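PDB 3KOG: putative pore-forming toxin from Bacteroides vulgatus ATCC 8482, which is of unproven function but, going by its name, probably acts as a pore-forming toxin. Local coordinates for residues Gln174-Phe184 against Lys223-Pro234. Numbering follows the deposited sequence.
Sequences QVLAHSRFSVF and KNEQIPGHGHAP
N224, on strand 207-225, turns its amide toward the loop that joins Q174 to S179, at the open end of the antiparallel hairpin of strands 179-198 and 207-225. Four backbone bonds define the pairing: R180-E225 and S182-K223 are hydrogen-bonded pairs, F181-N224 between them a non-hydrogen-bonded pair. Followed outward, N224 CB first lies 3.1 Å from S179 OG. Its CG stands anti to the carbonyl carbon (chi1 -79°), carrying the amide toward that loop. OD1 takes two donors: S179 OG at 2.6 Å, in the carbonyl plane on a lone pair, and L176 N at 2.8 Å, above that plane. ND2 gives a nearly straight bond (169°) to Q174 O, 3.0 Å away, near the amide plane. Three bonds thus fix the rotation of the amide, while OD1 also sits at the edge of the F181 ring. H178 ND1 and H230 NE2 are hydrogen-bonded at 2.7 Å, the two rings meeting rim to rim with planes 32° apart, and H232 CB lies over one face of the H178 ring, 3.8 Å from its centroid. Between the two segments, one water bridges H178 O, I227 N and H232 O, its shortest link being 2.6 Å to H178 O.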
ATOM      1  N   GLN A 174       4.503  18.533  -8.689  1.00 23.91           N
ATOM      2  CA  GLN A 174       4.190  19.919  -8.946  1.00 22.83           C
ATOM      3  C   GLN A 174       4.786  20.826  -7.874  1.00 20.65           C
ATOM      4  O   GLN A 174       4.507  20.643  -6.681  1.00 20.39           O
ATOM      5  CB  GLN A 174       2.689  20.036  -8.990  1.00 23.53           C
ATOM      6  CG  GLN A 174       2.131  21.294  -9.524  1.00 26.63           C
ATOM      7  CD  GLN A 174       0.744  21.069 -10.108  1.00 30.02           C
ATOM      8  OE1 GLN A 174       0.460  19.993 -10.635  1.00 35.07           O
ATOM      9  NE2 GLN A 174      -0.114  22.068 -10.018  1.00 31.02           N
ATOM     10  N   VAL A 175       5.621  21.779  -8.320  1.00 19.30           N
ATOM     11  CA  VAL A 175       6.144  22.874  -7.496  1.00 18.66           C
ATOM     12  C   VAL A 175       5.286  24.077  -7.801  1.00 18.47           C
ATOM     13  O   VAL A 175       5.331  24.597  -8.896  1.00 18.26           O
ATOM     14  CB  VAL A 175       7.627  23.219  -7.808  1.00 18.37           C
ATOM     15  CG1 VAL A 175       8.098  24.383  -6.920  1.00 18.91           C
ATOM     16  CG2 VAL A 175       8.507  22.011  -7.631  1.00 17.50           C
ATOM     17  N   LEU A 176       4.478  24.520  -6.848  1.00 18.30           N
ATOM     18  CA  LEU A 176       3.572  25.639  -7.119  1.00 18.37           C
ATOM     19  C   LEU A 176       4.284  26.954  -7.185  1.00 17.31           C
ATOM     20  O   LEU A 176       5.428  27.086  -6.755  1.00 17.62           O
ATOM     21  CB  LEU A 176       2.430  25.699  -6.073  1.00 19.01           C
ATOM     22  CG  LEU A 176       1.396  24.568  -6.133  1.00 19.71           C
ATOM     23  CD1 LEU A 176       0.316  24.760  -5.080  1.00 19.27           C
ATOM     24  CD2 LEU A 176       0.760  24.495  -7.524  1.00 20.29           C
ATOM     25  N   ALA A 177       3.610  27.950  -7.744  1.00 17.44           N
ATOM     26  CA  ALA A 177       4.097  29.321  -7.639  1.00 17.54           C
ATOM     27  C   ALA A 177       3.986  29.782  -6.190  1.00 17.56           C
ATOM     28  O   ALA A 177       3.124  29.297  -5.421  1.00 17.21           O
ATOM     29  CB  ALA A 177       3.339  30.244  -8.585  1.00 18.11           C
ATOM     30  N   HIS A 178       4.878  30.688  -5.799  1.00 17.26           N
ATOM     31  CA  HIS A 178       4.828  31.337  -4.475  1.00 16.80           C
ATOM     32  C   HIS A 178       4.766  30.300  -3.365  1.00 15.86           C
ATOM     33  O   HIS A 178       3.859  30.322  -2.513  1.00 16.15           O
ATOM     34  CB  HIS A 178       3.648  32.311  -4.398  1.00 17.61           C
ATOM     35  CG  HIS A 178       3.659  33.359  -5.475  1.00 17.75           C
ATOM     36  ND1 HIS A 178       4.549  34.409  -5.483  1.00 17.86           N
ATOM     37  CD2 HIS A 178       2.890  33.513  -6.581  1.00 19.01           C
ATOM     38  CE1 HIS A 178       4.322  35.172  -6.540  1.00 20.39           C
ATOM     39  NE2 HIS A 178       3.322  34.650  -7.225  1.00 19.69           N
ATOM     40  N   SER A 179       5.685  29.346  -3.433  1.00 14.98           N
ATOM     41  CA  SER A 179       5.614  28.135  -2.596  1.00 14.24           C
ATOM     42  C   SER A 179       6.955  27.755  -2.010  1.00 12.93           C
ATOM     43  O   SER A 179       7.983  27.866  -2.671  1.00 13.31           O
ATOM     44  CB  SER A 179       5.088  26.950  -3.409  1.00 14.79           C
ATOM     45  OG  SER A 179       5.151  25.765  -2.643  1.00 15.09           O
ATOM     46  N   ARG A 180       6.922  27.331  -0.758  1.00 12.61           N
ATOM     47  CA  ARG A 180       8.033  26.683  -0.089  1.00 12.70           C
ATOM     48  C   ARG A 180       7.778  25.198  -0.283  1.00 11.83           C
ATOM     49  O   ARG A 180       6.840  24.627   0.301  1.00 11.17           O
ATOM     50  CB  ARG A 180       8.043  27.057   1.395  1.00 13.53           C
ATOM     51  CG  ARG A 180       9.137  26.440   2.206  1.00 16.86           C
ATOM     52  CD  ARG A 180       9.020  26.848   3.659  1.00 21.87           C
ATOM     53  NE  ARG A 180      10.309  26.763   4.312  1.00 28.79           N
ATOM     54  CZ  ARG A 180      11.305  27.637   4.152  1.00 33.01           C
ATOM     55  NH1 ARG A 180      11.179  28.703   3.344  1.00 33.73           N
ATOM     56  NH2 ARG A 180      12.454  27.430   4.794  1.00 34.38           N
ATOM     57  N   PHE A 181       8.576  24.593  -1.148  1.00 11.63           N
ATOM     58  CA  PHE A 181       8.366  23.223  -1.589  1.00 11.00           C
ATOM     59  C   PHE A 181       9.345  22.273  -0.952  1.00 10.44           C
ATOM     60  O   PHE A 181      10.540  22.567  -0.861  1.00 11.24           O
ATOM     61  CB  PHE A 181       8.479  23.163  -3.122  1.00 12.19           C
ATOM     62  CG  PHE A 181       8.396  21.758  -3.695  1.00 10.19           C
ATOM     63  CD1 PHE A 181       7.172  21.191  -3.994  1.00 10.65           C
ATOM     64  CD2 PHE A 181       9.544  20.993  -3.884  1.00 12.87           C
ATOM     65  CE1 PHE A 181       7.096  19.851  -4.466  1.00  9.43           C
ATOM     66  CE2 PHE A 181       9.484  19.699  -4.392  1.00 10.27           C
ATOM     67  CZ  PHE A 181       8.246  19.122  -4.672  1.00 10.37           C
ATOM     68  N   SER A 182       8.859  21.093  -0.591  1.00 10.38           N
ATOM     69  CA  SER A 182       9.645  20.016  -0.062  1.00 10.01           C
ATOM     70  C   SER A 182       8.909  18.695  -0.242  1.00 10.67           C
ATOM     71  O   SER A 182       7.740  18.663  -0.639  1.00 10.69           O
ATOM     72  CB  SER A 182       9.974  20.238   1.426  1.00  9.61           C
ATOM     73  OG  SER A 182       8.799  20.237   2.224  1.00 10.83           O
ATOM     74  N   VAL A 183       9.601  17.605   0.056  1.00 11.41           N
ATOM     75  CA  VAL A 183       8.954  16.299  -0.064  1.00 11.41           C
ATOM     76  C   VAL A 183       9.150  15.501   1.222  1.00 10.50           C
ATOM     77  O   VAL A 183      10.240  15.378   1.700  1.00  9.11           O
ATOM     78  CB  VAL A 183       9.508  15.525  -1.274  1.00 11.78           C
ATOM     79  CG1 VAL A 183       8.791  14.168  -1.423  1.00 12.87           C
ATOM     80  CG2 VAL A 183       9.348  16.357  -2.552  1.00 12.79           C
ATOM     81  N   PHE A 184       8.068  14.919   1.726  1.00 10.79           N
ATOM     82  CA  PHE A 184       8.125  13.876   2.752  1.00 11.57           C
ATOM     83  C   PHE A 184       7.976  12.484   2.149  1.00 11.71           C
ATOM     84  O   PHE A 184       7.246  12.285   1.189  1.00 12.58           O
ATOM     85  CB  PHE A 184       7.041  14.057   3.825  1.00 11.37           C
ATOM     86  CG  PHE A 184       7.218  15.248   4.699  1.00 13.73           C
ATOM     87  CD1 PHE A 184       6.752  16.504   4.306  1.00 16.69           C
ATOM     88  CD2 PHE A 184       7.761  15.102   5.953  1.00 13.65           C
ATOM     89  CE1 PHE A 184       6.900  17.626   5.170  1.00 16.71           C
ATOM     90  CE2 PHE A 184       7.935  16.200   6.787  1.00 14.59           C
ATOM     91  CZ  PHE A 184       7.487  17.457   6.376  1.00 16.86           C
ATOM     92  N   LYS A 223       4.932  18.793  -0.644  1.00 12.20           N
ATOM     93  CA  LYS A 223       4.352  19.851   0.165  1.00 12.99           C
ATOM     94  C   LYS A 223       4.635  21.193  -0.494  1.00 13.25           C
ATOM     95  O   LYS A 223       5.787  21.447  -0.912  1.00 11.84           O
ATOM     96  CB  LYS A 223       5.032  19.842   1.525  1.00 13.55           C
ATOM     97  CG  LYS A 223       4.738  18.585   2.332  1.00 20.66           C
ATOM     98  CD  LYS A 223       3.279  18.523   2.798  1.00 26.54           C
ATOM     99  CE  LYS A 223       3.076  17.450   3.916  1.00 30.89           C
ATOM    100  NZ  LYS A 223       1.647  17.041   3.996  1.00 30.89           N
ATOM    101  N   ASN A 224       3.592  22.008  -0.638  1.00 13.06           N
ATOM    102  CA  ASN A 224       3.713  23.376  -1.145  1.00 14.12           C
ATOM    103  C   ASN A 224       3.162  24.268  -0.051  1.00 13.47           C
ATOM    104  O   ASN A 224       1.969  24.288   0.176  1.00 14.38           O
ATOM    105  CB  ASN A 224       2.973  23.564  -2.462  1.00 13.90           C
ATOM    106  CG  ASN A 224       3.768  23.020  -3.658  1.00 15.84           C
ATOM    107  OD1 ASN A 224       4.699  23.652  -4.152  1.00 13.15           O
ATOM    108  ND2 ASN A 224       3.390  21.848  -4.115  1.00 15.97           N
ATOM    109  N   GLU A 225       4.049  24.948   0.643  1.00 14.05           N
ATOM    110  CA  GLU A 225       3.719  25.694   1.861  1.00 15.16           C
ATOM    111  C   GLU A 225       3.987  27.176   1.728  1.00 14.01           C
ATOM    112  O   GLU A 225       4.707  27.612   0.827  1.00 13.08           O
ATOM    113  CB  GLU A 225       4.595  25.179   2.979  1.00 15.67           C
ATOM    114  CG  GLU A 225       4.294  23.748   3.304  1.00 22.26           C
ATOM    115  CD  GLU A 225       5.229  23.205   4.357  1.00 29.25           C
ATOM    116  OE1 GLU A 225       6.316  23.829   4.571  1.00 30.66           O
ATOM    117  OE2 GLU A 225       4.843  22.157   4.948  1.00 35.51           O
ATOM    118  N   GLN A 226       3.449  27.944   2.679  1.00 13.32           N
ATOM    119  CA  GLN A 226       3.686  29.365   2.707  1.00 13.12           C
ATOM    120  C   GLN A 226       5.163  29.651   2.907  1.00 11.78           C
ATOM    121  O   GLN A 226       5.791  29.082   3.803  1.00 11.43           O
ATOM    122  CB  GLN A 226       2.885  30.022   3.836  1.00 13.05           C
ATOM    123  CG  GLN A 226       3.055  31.526   3.932  1.00 16.30           C
ATOM    124  CD  GLN A 226       2.472  32.279   2.750  1.00 16.90           C
ATOM    125  OE1 GLN A 226       1.347  31.987   2.296  1.00 15.96           O
ATOM    126  NE2 GLN A 226       3.212  33.273   2.272  1.00 16.40           N
ATOM    127  N   ILE A 227       5.699  30.544   2.070  1.00 11.43           N
ATOM    128  CA  ILE A 227       7.032  31.130   2.279  1.00 11.51           C
ATOM    129  C   ILE A 227       6.903  32.249   3.313  1.00 12.28           C
ATOM    130  O   ILE A 227       6.277  33.304   3.036  1.00 12.93           O
ATOM    131  CB  ILE A 227       7.630  31.721   1.007  1.00 11.51           C
ATOM    132  CG1 ILE A 227       7.794  30.657  -0.080  1.00 12.39           C
ATOM    133  CG2 ILE A 227       8.991  32.381   1.312  1.00 11.41           C
ATOM    134  CD1 ILE A 227       8.291  31.227  -1.378  1.00 12.70           C
ATOM    135  N   PRO A 228       7.473  32.042   4.507  1.00 12.54           N
ATOM    136  CA  PRO A 228       7.169  33.016   5.569  1.00 13.15           C
ATOM    137  C   PRO A 228       7.654  34.392   5.188  1.00 13.56           C
ATOM    138  O   PRO A 228       8.777  34.549   4.748  1.00 12.87           O
ATOM    139  CB  PRO A 228       7.883  32.435   6.798  1.00 13.31           C
ATOM    140  CG  PRO A 228       8.004  30.949   6.478  1.00 12.74           C
ATOM    141  CD  PRO A 228       8.322  30.949   5.011  1.00 12.56           C
ATOM    142  N   GLY A 229       6.751  35.367   5.257  1.00 15.22           N
ATOM    143  CA  GLY A 229       7.036  36.745   4.883  1.00 15.74           C
ATOM    144  C   GLY A 229       6.689  37.125   3.455  1.00 16.88           C
ATOM    145  O   GLY A 229       6.563  38.305   3.183  1.00 17.92           O
ATOM    146  N   HIS A 230       6.541  36.147   2.554  1.00 17.43           N
ATOM    147  CA  HIS A 230       6.134  36.355   1.133  1.00 17.94           C
ATOM    148  C   HIS A 230       4.668  36.805   1.069  1.00 17.98           C
ATOM    149  O   HIS A 230       3.862  36.421   1.924  1.00 16.28           O
ATOM    150  CB  HIS A 230       6.318  35.039   0.352  1.00 19.44           C
ATOM    151  CG  HIS A 230       6.330  35.179  -1.147  1.00 21.45           C
ATOM    152  ND1 HIS A 230       7.262  35.944  -1.819  1.00 22.15           N
ATOM    153  CD2 HIS A 230       5.573  34.589  -2.105  1.00 21.96           C
ATOM    154  CE1 HIS A 230       7.055  35.850  -3.122  1.00 23.51           C
ATOM    155  NE2 HIS A 230       6.049  35.018  -3.324  1.00 24.27           N
ATOM    156  N   GLY A 231       4.330  37.621   0.061  1.00 17.79           N
ATOM    157  CA  GLY A 231       3.029  38.292  -0.012  1.00 17.76           C
ATOM    158  C   GLY A 231       1.920  37.498  -0.706  1.00 18.10           C
ATOM    159  O   GLY A 231       0.803  38.004  -0.835  1.00 17.60           O
ATOM    160  N   HIS A 232       2.233  36.272  -1.149  1.00 17.48           N
ATOM    161  CA  HIS A 232       1.258  35.373  -1.764  1.00 17.90           C
ATOM    162  C   HIS A 232       1.318  34.019  -1.095  1.00 17.19           C
ATOM    163  O   HIS A 232       2.366  33.631  -0.589  1.00 16.01           O
ATOM    164  CB  HIS A 232       1.558  35.161  -3.253  1.00 18.50           C
ATOM    165  CG  HIS A 232       1.252  36.350  -4.096  1.00 22.22           C
ATOM    166  ND1 HIS A 232      -0.035  36.809  -4.285  1.00 24.84           N
ATOM    167  CD2 HIS A 232       2.069  37.198  -4.767  1.00 23.46           C
ATOM    168  CE1 HIS A 232       0.009  37.904  -5.031  1.00 26.85           C
ATOM    169  NE2 HIS A 232       1.273  38.155  -5.342  1.00 24.12           N
ATOM    170  N   ALA A 233       0.194  33.311  -1.117  1.00 17.65           N
ATOM    171  CA  ALA A 233       0.136  31.919  -0.730  1.00 18.28           C
ATOM    172  C   ALA A 233       0.437  31.059  -1.987  1.00 18.70           C
ATOM    173  O   ALA A 233       0.463  31.578  -3.102  1.00 19.00           O
ATOM    174  CB  ALA A 233      -1.239  31.578  -0.104  1.00 17.59           C
ATOM    175  N   PRO A 234       0.696  29.761  -1.798  1.00 19.24           N
ATOM    176  CA  PRO A 234       1.018  28.951  -2.955  1.00 20.53           C
ATOM    177  C   PRO A 234      -0.175  28.798  -3.887  1.00 22.72           C
ATOM    178  O   PRO A 234      -1.312  28.596  -3.415  1.00 21.73           O
ATOM    179  CB  PRO A 234       1.389  27.600  -2.351  1.00 20.27           C
ATOM    180  CG  PRO A 234       1.845  27.903  -0.958  1.00 19.04           C
ATOM    181  CD  PRO A 234       0.989  29.066  -0.528  1.00 18.54           C
TER
HETATM  182  O   HOH W   1       4.002  31.434  -0.143  1.00  8.83           O
HETATM  183  O   HOH W   2       7.557  22.561   2.128  1.00 11.62           O